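Local atomic coordinates of CELL WALL surface anchor family protein (Streptococcus pneumoniae, PDB entry 2X9Z), a protein that serves as the repeating backbone subunit from which the pilus of Streptococcus pneumoniae is built, probably supporting adhesion of the bacterium. Residues P3-D8 against L251-P256; A13-P18 against E37-I42. The protein carries 1 engineered substitution. One frame throughout, in Å; residues are numbered along the deposited sequence.

Interaction 1. Residues P3-D8 against L251-P256; sequences PKIDKD and LDPTEP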
loop_
_atom_site.group_PDB
_atom_site.type_symbol
_atom_site.label_atom_id
_atom_site.label_comp_id
_atom_site.label_asym_id
_atom_site.label_seq_id
_atom_site.Cartn_x
_atom_site.Cartn_y
_atom_site.Cartn_z
ATOM N N PRO A 3 9.930 6.749 11.082
ATOM C CA PRO A 3 10.468 6.578 9.732
ATOM C C PRO A 3 9.719 7.493 8.761
ATOM O O PRO A 3 8.626 7.967 9.087
ATOM C CB PRO A 3 10.207 5.099 9.434
ATOM C CG PRO A 3 9.065 4.699 10.317
ATOM C CD PRO A 3 9.052 5.641 11.498
ATOM N N LYS A 4 10.316 7.760 7.604
ATOM C CA LYS A 4 9.703 8.613 6.588
ATOM C C LYS A 4 9.734 7.891 5.258
ATOM O O LYS A 4 10.614 7.071 5.024
ATOM C CB LYS A 4 10.461 9.936 6.477
ATOM C CG LYS A 4 10.452 10.765 7.759
ATOM C CD LYS A 4 11.117 12.121 7.555
ATOM C CE LYS A 4 12.565 11.975 7.125
ATOM N NZ LYS A 4 13.414 11.369 8.182
ATOM N N ILE A 5 8.781 8.193 4.383
ATOM C CA ILE A 5 8.685 7.488 3.109
ATOM C C ILE A 5 8.200 8.390 1.988
ATOM O O ILE A 5 7.475 9.352 2.227
ATOM C CB ILE A 5 7.741 6.266 3.228
ATOM C CG1 ILE A 5 7.840 5.359 1.999
ATOM C CG2 ILE A 5 6.306 6.713 3.474
ATOM C CD1 ILE A 5 7.227 3.998 2.227
ATOM N N ASP A 6 8.623 8.077 0.771
ATOM C CA ASP A 6 8.068 8.723 -0.400
ATOM C C ASP A 6 8.040 7.718 -1.543
ATOM O O ASP A 6 8.859 6.790 -1.592
ATOM C CB ASP A 6 8.896 9.941 -0.794
ATOM C CG ASP A 6 8.218 10.779 -1.869
ATOM O OD1 ASP A 6 6.965 10.867 -1.879
ATOM O OD2 ASP A 6 8.937 11.352 -2.711
ATOM N N LYS A 7 7.084 7.896 -2.445
ATOM C CA LYS A 7 7.005 7.087 -3.640
ATOM C C LYS A 7 6.889 7.997 -4.849
ATOM O O LYS A 7 6.103 8.943 -4.850
ATOM C CB LYS A 7 5.795 6.168 -3.593
ATOM C CG LYS A 7 5.686 5.350 -4.844
ATOM C CD LYS A 7 4.458 4.514 -4.883
ATOM C CE LYS A 7 4.538 3.656 -6.113
ATOM N NZ LYS A 7 3.581 2.559 -6.029
ATOM N N ASP A 8 7.663 7.710 -5.888
ATOM C CA ASP A 8 7.577 8.506 -7.105
ATOM C C ASP A 8 8.205 7.737 -8.259
ATOM O O ASP A 8 8.618 6.586 -8.106
ATOM C CB ASP A 8 8.288 9.855 -6.894
ATOM C CG ASP A 8 7.659 10.997 -7.689
ATOM O OD1 ASP A 8 7.077 10.756 -8.770
ATOM O OD2 ASP A 8 7.754 12.152 -7.220
ATOM N N LEU A 251 3.085 3.905 7.514
ATOM C CA LEU A 251 3.324 5.027 6.610
ATOM C C LEU A 251 2.598 4.789 5.295
ATOM O O LEU A 251 2.477 3.655 4.835
ATOM C CB LEU A 251 4.816 5.194 6.330
ATOM C CG LEU A 251 5.767 5.245 7.527
ATOM C CD1 LEU A 251 7.152 5.603 7.034
ATOM C CD2 LEU A 251 5.282 6.257 8.553
ATOM N N ASP A 252 2.141 5.874 4.685
ATOM C CA ASP A 252 1.344 5.827 3.472
ATOM C C ASP A 252 1.766 7.031 2.624
ATOM O O ASP A 252 1.273 8.135 2.829
ATOM C CB ASP A 252 -0.133 5.927 3.875
ATOM C CG ASP A 252 -1.095 5.639 2.733
ATOM O OD1 ASP A 252 -0.654 5.253 1.629
ATOM O OD2 ASP A 252 -2.314 5.805 2.955
ATOM N N PRO A 253 2.717 6.835 1.700
ATOM C CA PRO A 253 3.270 7.948 0.919
ATOM C C PRO A 253 2.254 8.535 -0.057
ATOM O O PRO A 253 1.320 7.856 -0.485
ATOM C CB PRO A 253 4.412 7.290 0.129
ATOM C CG PRO A 253 4.035 5.858 0.044
ATOM C CD PRO A 253 3.308 5.540 1.315
ATOM N N THR A 254 2.439 9.799 -0.410
ATOM C CA THR A 254 1.682 10.368 -1.517
ATOM C C THR A 254 2.096 9.633 -2.787
ATOM O O THR A 254 3.219 9.132 -2.886
ATOM C CB THR A 254 1.900 11.884 -1.665
ATOM O OG1 THR A 254 3.302 12.157 -1.754
ATOM C CG2 THR A 254 1.304 12.625 -0.467
ATOM N N GLU A 255 1.177 9.567 -3.742
ATOM C CA GLU A 255 1.274 8.638 -4.855
ATOM C C GLU A 255 1.389 9.379 -6.187
ATOM O O GLU A 255 0.694 10.366 -6.424
ATOM C CB GLU A 255 0.043 7.717 -4.849
ATOM C CG GLU A 255 -0.192 7.030 -3.486
ATOM C CD GLU A 255 -1.593 6.427 -3.313
ATOM O OE1 GLU A 255 -1.808 5.693 -2.320
ATOM O OE2 GLU A 255 -2.479 6.674 -4.159
ATOM N N PRO A 256 2.284 8.911 -7.060
ATOM C CA PRO A 256 2.402 9.483 -8.403
ATOM C C PRO A 256 1.283 8.953 -9.283
ATOM O O PRO A 256 0.645 7.961 -8.940
ATOM C CB PRO A 256 3.750 8.934 -8.881
ATOM C CG PRO A 256 3.833 7.588 -8.230
ATOM C CD PRO A 256 3.158 7.739 -6.874
HETATM O O HOH W 1 5.311 10.716 0.574
#

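Interaction 2. Residues A13-P18 against E37-I42; sequences ANPDTP and EIVTKI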
loop_
_atom_site.group_PDB
_atom_site.type_symbol
_atom_site.label_atom_id
_atom_site.label_comp_id
_atom_site.label_asym_id
_atom_site.label_seq_id
_atom_site.Cartn_x
_atom_site.Cartn_y
_atom_site.Cartn_z
ATOM N N ALA A 13 11.853 10.311 -6.006
ATOM C CA ALA A 13 11.380 10.103 -4.638
ATOM C C ALA A 13 12.301 10.781 -3.628
ATOM O O ALA A 13 13.521 10.730 -3.752
ATOM C CB ALA A 13 11.250 8.624 -4.330
ATOM N N ASN A 14 11.700 11.409 -2.624
ATOM C CA ASN A 14 12.443 12.186 -1.644
ATOM C C ASN A 14 11.581 12.389 -0.401
ATOM O O ASN A 14 10.722 13.267 -0.380
ATOM C CB ASN A 14 12.837 13.531 -2.261
ATOM C CG ASN A 14 13.764 14.341 -1.373
ATOM O OD1 ASN A 14 13.718 14.242 -0.146
ATOM N ND2 ASN A 14 14.600 15.166 -1.996
ATOM N N PRO A 15 11.803 11.569 0.640
ATOM C CA PRO A 15 10.944 11.635 1.830
ATOM C C PRO A 15 11.012 12.973 2.549
ATOM O O PRO A 15 10.024 13.371 3.163
ATOM C CB PRO A 15 11.514 10.545 2.737
ATOM C CG PRO A 15 12.185 9.598 1.817
ATOM C CD PRO A 15 12.744 10.435 0.702
ATOM N N ASP A 16 12.157 13.644 2.485
ATOM C CA ASP A 16 12.321 14.933 3.151
ATOM C C ASP A 16 11.599 16.038 2.390
ATOM O O ASP A 16 11.021 16.946 2.989
ATOM C CB ASP A 16 13.805 15.281 3.294
ATOM C CG ASP A 16 14.529 14.370 4.269
ATOM O OD1 ASP A 16 13.936 14.029 5.315
ATOM O OD2 ASP A 16 15.692 14.002 3.998
ATOM N N THR A 17 11.634 15.951 1.063
ATOM C CA THR A 17 11.043 16.966 0.207
ATOM C C THR A 17 10.359 16.303 -0.978
ATOM O O THR A 17 10.945 16.197 -2.057
ATOM C CB THR A 17 12.115 17.938 -0.318
ATOM O OG1 THR A 17 12.896 18.426 0.780
ATOM C CG2 THR A 17 11.467 19.110 -1.049
ATOM N N PRO A 18 9.118 15.839 -0.780
ATOM C CA PRO A 18 8.419 15.170 -1.881
ATOM C C PRO A 18 8.238 16.104 -3.080
ATOM O O PRO A 18 8.192 17.327 -2.924
ATOM C CB PRO A 18 7.069 14.796 -1.264
ATOM C CG PRO A 18 7.329 14.730 0.205
ATOM C CD PRO A 18 8.353 15.793 0.476
ATOM N N GLU A 37 10.092 4.134 -7.826
ATOM C CA GLU A 37 10.931 3.915 -6.662
ATOM C C GLU A 37 10.203 4.308 -5.380
ATOM O O GLU A 37 9.395 5.250 -5.357
ATOM C CB GLU A 37 12.250 4.673 -6.789
ATOM C CG GLU A 37 12.100 6.174 -6.789
ATOM C CD GLU A 37 13.413 6.888 -7.037
ATOM O OE1 GLU A 37 13.572 8.019 -6.545
ATOM O OE2 GLU A 37 14.285 6.320 -7.728
ATOM N N ILE A 38 10.487 3.560 -4.319
ATOM C CA ILE A 38 9.975 3.837 -2.988
ATOM C C ILE A 38 11.210 4.035 -2.114
ATOM O O ILE A 38 12.075 3.158 -2.051
ATOM C CB ILE A 38 9.169 2.636 -2.442
ATOM C CG1 ILE A 38 8.039 2.241 -3.404
ATOM C CG2 ILE A 38 8.650 2.928 -1.039
ATOM C CD1 ILE A 38 7.484 0.875 -3.111
ATOM N N VAL A 39 11.304 5.191 -1.465
ATOM C CA VAL A 39 12.452 5.506 -0.627
ATOM C C VAL A 39 11.982 5.688 0.814
ATOM O O VAL A 39 11.038 6.451 1.070
ATOM C CB VAL A 39 13.169 6.787 -1.112
ATOM C CG1 VAL A 39 14.251 7.194 -0.134
ATOM C CG2 VAL A 39 13.743 6.582 -2.517
ATOM N N THR A 40 12.620 4.971 1.738
ATOM C CA THR A 40 12.232 4.994 3.146
ATOM C C THR A 40 13.439 5.315 4.011
ATOM O O THR A 40 14.516 4.746 3.824
ATOM C CB THR A 40 11.642 3.631 3.579
ATOM O OG1 THR A 40 10.614 3.256 2.657
ATOM C CG2 THR A 40 11.052 3.715 4.981
ATOM N N LYS A 41 13.257 6.242 4.944
ATOM C CA LYS A 41 14.299 6.606 5.887
ATOM C C LYS A 41 13.971 5.993 7.238
ATOM O O LYS A 41 12.927 6.283 7.820
ATOM C CB LYS A 41 14.375 8.126 6.042
ATOM C CG LYS A 41 14.620 8.881 4.760
ATOM C CD LYS A 41 16.049 8.753 4.289
ATOM C CE LYS A 41 16.281 9.618 3.056
ATOM N NZ LYS A 41 17.678 9.510 2.543
ATOM N N ILE A 42 14.867 5.150 7.729
ATOM C CA ILE A 42 14.695 4.510 9.023
ATOM C C ILE A 42 15.622 5.201 10.014
ATOM O O ILE A 42 16.805 5.381 9.736
ATOM C CB ILE A 42 14.997 3.000 8.915
ATOM C CG1 ILE A 42 13.937 2.341 8.016
ATOM C CG2 ILE A 42 15.065 2.332 10.297
ATOM C CD1 ILE A 42 14.127 0.870 7.806
HETATM O O HOH W 2 15.233 9.653 -5.632
#

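Interaction 1. Residues P3-D8 against L251-P256
Three apolar bumps from 251-256 enter hollows along residues 3-8, and the two chains run nearly the same way, 12° apart end to end. The first bump is Leu251. Its CG stands anti to the carbonyl carbon (chi1 -51°), which drives CD1 between Pro3 and Ile5, 3.5 Å from Pro3 O and against the ring at Pro3 CG. Ile5 replies with its CG2 branch, held in the crowded position between N and carbonyl carbon: the two side chains cross obliquely, with Ile5 CG2 3.6 Å from Leu251 CB, and CG2 also meets Pro253 CD at 3.9 Å. Pro253 is the second bump. It fills the dip between Ile5 and Lys7 with its ring carbons, CB lying 3.8 Å from Lys7 N; this amide is buried and has no hydrogen-bond partner in the model. The third bump is Pro256, whose CD packs 4.0 Å from Lys7 CD, the ring crossing the extended lysine stem at about a right angle.

No direct hydrogen bond joins the segments. Water 1 bridges them instead, donating to Ile5 O and to Asp6 OD1 (both atoms 3.0 Å from the water) and accepting from Thr254 N. Asp6 OD2 accepts from Asn14 N, and Lys22 NZ forms a salt bridge with Asp6 OD1 and hydrogen bonds with Lys7 O and Thr254 OG1.

The Lys7 side chain, anti at chi1 and straight beyond, ends in a covalent link from NZ to Asn132 CG, an intramolecular isopeptide bond, with Asp55 OD1 hydrogen-bonded to that nitrogen. The contact thus lies where strand 4-9, at the margin of one sheet and paired with strand 33-42, is faced by the coil leading into strand 257-259 and by strand 130-139 of the second sheet.

Interaction 2. Residues A13-P18 against E37-I42
Glu37 takes the crowded chi1 setting (66°), with CG between the backbone N and carbonyl carbon, and extends beyond CG, so that its carboxylate reaches Ala13. OE1 accepts the Ala13 N-H at 2.9 Å on the anti lone pair, the one away from OE2, with an N-H...O angle of 150°; OE2 accepts from Gly11 N, so the carboxylate grips two backbone amides of this loop. Water 2 lies close to both Ala13 O and Glu37 OE1.

Val39 divides its branches between two neighbours. CG2, beside the backbone N, meets Ala13 CB at 3.7 Å, while CG1, anti to the backbone N, lies 3.7 Å from Pro15 CD; ring and valine cross at about a right angle. Pro15 CG also comes within 3.4 Å of Val39 O. Further along the strand, Lys41 CG reaches the CB-CG side of the same ring, 3.9 Å from Pro15 CG; the lysine then bends at chi2 (-74°), and its NZ is hydrogen-bonded to Thr111 OG1.

Past Ala13 the chain turns: Asn14 OD1 accepts from Thr17 N at 3.0 Å, with the donor above the carbonyl plane, and only weakly from Asp16 N. This is an Asx motif in a loop folded over one face of strand 33-42. From the other face Ile38 reaches Trp53 and Asp55 of strand 50-57, consistent with the two facing sheets of a Cna-B-like pilin domain.

How the interactions relate
Strand 4-9 connects the two contacts, whose centres lie 7 Å apart. Residues Ile5 and Lys7 serve interaction 1, whereas Lys4 and Asp6 turn the other way, toward the loop of interaction 2. Asp6 spans both: OD1 holds water 1 of interaction 1, and OD2 accepts from Asn14 N at 2.8 Å. The sheet ladder supplies a further tie, with Lys41 N and Lys4 O 2.8 Å apart, and Lys4 CE packs 3.1 Å from Asp16 OD1. Along the chain, interaction 2 is nested within the long loop closed by interaction 1. Lys7, which bears the isopeptide link to Asn132, is on the interaction 1 side of the strand, while Lys4 and Asp6 touch Pro15 and Ala13.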